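Local coordinates for protein ricin B-related lectin (Polyporus squamosus, PDB 5MUA) that binds galactose through a ricin-B-like lectin domain joined to a calcium-binding, papain-like protease domain whose pocket takes the inhibitor E-64, at residues 147-151 with 256-260. Residues are numbered along the deposited sequence; the frame is centred on the assembly and turned at random.
Sequences QKLSQ and RGNFS
The ring of F259 slides under the side chain of Q151 and points its far edge at the backbone of K148 and L149. F259 (chi1 -69°) reaches out from the loop between strands 246-255 and 261-266. Q151, in the m, m rotamer, lays its CG 4.2 Å from the ring centroid, 21° off the normal, a CH-pi contact; its NE2 lies 3.4 Å from F259 CD2. A long amide chain suits this place: CG and NE2 lie over one face of the ring, beside S150 O, while Q151 NE2 donates to S150 O (2.9 Å) and Q151 OE1 accepts from water 2 (2.7 Å), which also donates to F259 O (2.8 Å). At the ring edge, F259 CZ stands 3.3 Å from K148 O and 4.1 Å from L149 CA. L149 interrupts strand 144-152 with phi/psi -117/1, while its neighbours stay extended. This strand belongs to the ricin-type beta-trefoil lectin and the loop to the papain-like protease part, so the contact joins the two halves of the chimerolectin. L149 CA is 6.7 Å from R256 CA, Q151 CA 7.9 Å from F259 CA. L149 CD2 packs over one guanidinium face, 3.8 Å from R256 NH1; the planar cation tolerates leucine because its nitrogens bond at the edge, NE to V181 O and NH1 to Y10 OH. Water 1 accepts from Q147 NE2 (2.9 Å) and donates to K148 O (2.9 Å) and R256 O (3.0 Å).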
loop_
_atom_site.group_PDB
_atom_site.type_symbol
_atom_site.label_atom_id
_atom_site.label_comp_id
_atom_site.label_asym_id
_atom_site.label_seq_id
_atom_site.Cartn_x
_atom_site.Cartn_y
_atom_site.Cartn_z
ATOM N N GLN B 147 3.345 -30.533 -3.334
ATOM C CA GLN B 147 3.591 -29.799 -2.119
ATOM C C GLN B 147 2.727 -28.547 -2.156
ATOM O O GLN B 147 2.892 -27.768 -3.046
ATOM C CB GLN B 147 5.069 -29.439 -2.033
ATOM C CG GLN B 147 5.274 -28.527 -0.839
ATOM C CD GLN B 147 6.681 -28.088 -0.600
ATOM O OE1 GLN B 147 7.621 -28.576 -1.194
ATOM N NE2 GLN B 147 6.816 -27.112 0.259
ATOM N N LYS B 148 1.823 -28.391 -1.199
ATOM C CA LYS B 148 0.898 -27.248 -1.182
ATOM C C LYS B 148 1.653 -26.034 -0.726
ATOM O O LYS B 148 2.384 -26.091 0.239
ATOM C CB LYS B 148 -0.257 -27.480 -0.234
ATOM C CG LYS B 148 -1.366 -26.444 -0.442
ATOM C CD LYS B 148 -2.607 -26.762 0.379
ATOM C CE LYS B 148 -2.325 -26.653 1.894
ATOM N NZ LYS B 148 -3.570 -26.938 2.658
ATOM N N LEU B 149 1.502 -24.951 -1.460
ATOM C CA LEU B 149 2.179 -23.688 -1.183
ATOM C C LEU B 149 1.175 -22.601 -0.875
ATOM O O LEU B 149 1.573 -21.427 -0.727
ATOM C CB LEU B 149 2.997 -23.315 -2.405
ATOM C CG LEU B 149 3.949 -24.424 -2.845
ATOM C CD1 LEU B 149 4.640 -23.999 -4.096
ATOM C CD2 LEU B 149 5.013 -24.762 -1.805
ATOM N N SER B 150 -0.114 -22.910 -0.873
ATOM C CA SER B 150 -1.201 -21.943 -0.663
ATOM C C SER B 150 -1.956 -22.197 0.640
ATOM O O SER B 150 -1.855 -23.275 1.230
ATOM C CB SER B 150 -2.243 -22.023 -1.808
ATOM O OG SER B 150 -2.654 -23.348 -2.006
ATOM N N GLN B 151 -2.672 -21.157 1.093
ATOM C CA GLN B 151 -3.577 -21.189 2.200
ATOM C C GLN B 151 -4.823 -20.450 1.798
ATOM O O GLN B 151 -4.736 -19.485 1.069
ATOM C CB GLN B 151 -2.971 -20.517 3.419
ATOM C CG GLN B 151 -1.814 -21.244 3.971
ATOM C CD GLN B 151 -2.255 -22.474 4.759
ATOM O OE1 GLN B 151 -2.587 -22.375 5.940
ATOM N NE2 GLN B 151 -2.316 -23.624 4.094
ATOM N N ARG B 256 6.300 -21.139 4.764
ATOM C CA ARG B 256 6.168 -22.358 3.981
ATOM C C ARG B 256 6.429 -23.659 4.659
ATOM O O ARG B 256 5.708 -24.618 4.410
ATOM C CB ARG B 256 6.973 -22.290 2.728
ATOM C CG ARG B 256 5.980 -22.053 1.617
ATOM C CD ARG B 256 6.715 -22.109 0.398
ATOM N NE ARG B 256 6.212 -21.193 -0.583
ATOM C CZ ARG B 256 6.747 -21.154 -1.780
ATOM N NH1 ARG B 256 7.702 -22.072 -2.071
ATOM N NH2 ARG B 256 6.275 -20.303 -2.675
ATOM N N GLY B 257 7.408 -23.680 5.542
ATOM C CA GLY B 257 7.712 -24.945 6.300
ATOM C C GLY B 257 6.703 -25.247 7.356
ATOM O O GLY B 257 6.625 -26.371 7.867
ATOM N N ASN B 258 5.908 -24.251 7.751
ATOM C CA ASN B 258 4.892 -24.484 8.738
ATOM C C ASN B 258 3.866 -23.382 8.685
ATOM O O ASN B 258 4.092 -22.275 9.237
ATOM C CB ASN B 258 5.496 -24.505 10.145
ATOM C CG ASN B 258 4.467 -24.832 11.216
ATOM O OD1 ASN B 258 3.228 -24.835 11.023
ATOM N ND2 ASN B 258 4.984 -25.139 12.370
ATOM N N PHE B 259 2.718 -23.704 8.109
ATOM C CA PHE B 259 1.775 -22.672 7.769
ATOM C C PHE B 259 1.096 -22.124 9.026
ATOM O O PHE B 259 0.442 -21.115 8.929
ATOM C CB PHE B 259 0.694 -23.217 6.863
ATOM C CG PHE B 259 1.149 -23.590 5.489
ATOM C CD1 PHE B 259 1.811 -22.683 4.686
ATOM C CD2 PHE B 259 0.762 -24.819 4.938
ATOM C CE1 PHE B 259 2.172 -22.994 3.377
ATOM C CE2 PHE B 259 1.108 -25.131 3.636
ATOM C CZ PHE B 259 1.814 -24.217 2.856
ATOM N N SER B 260 1.232 -22.801 10.153
ATOM C CA SER B 260 0.667 -22.324 11.425
ATOM C C SER B 260 1.576 -21.319 12.112
ATOM O O SER B 260 1.180 -20.701 13.087
ATOM C CB SER B 260 0.410 -23.498 12.365
ATOM O OG SER B 260 -0.625 -24.278 11.872
HETATM O O HOH W 1 4.867 -25.636 1.742
HETATM O O HOH W 2 -1.952 -20.369 7.706
#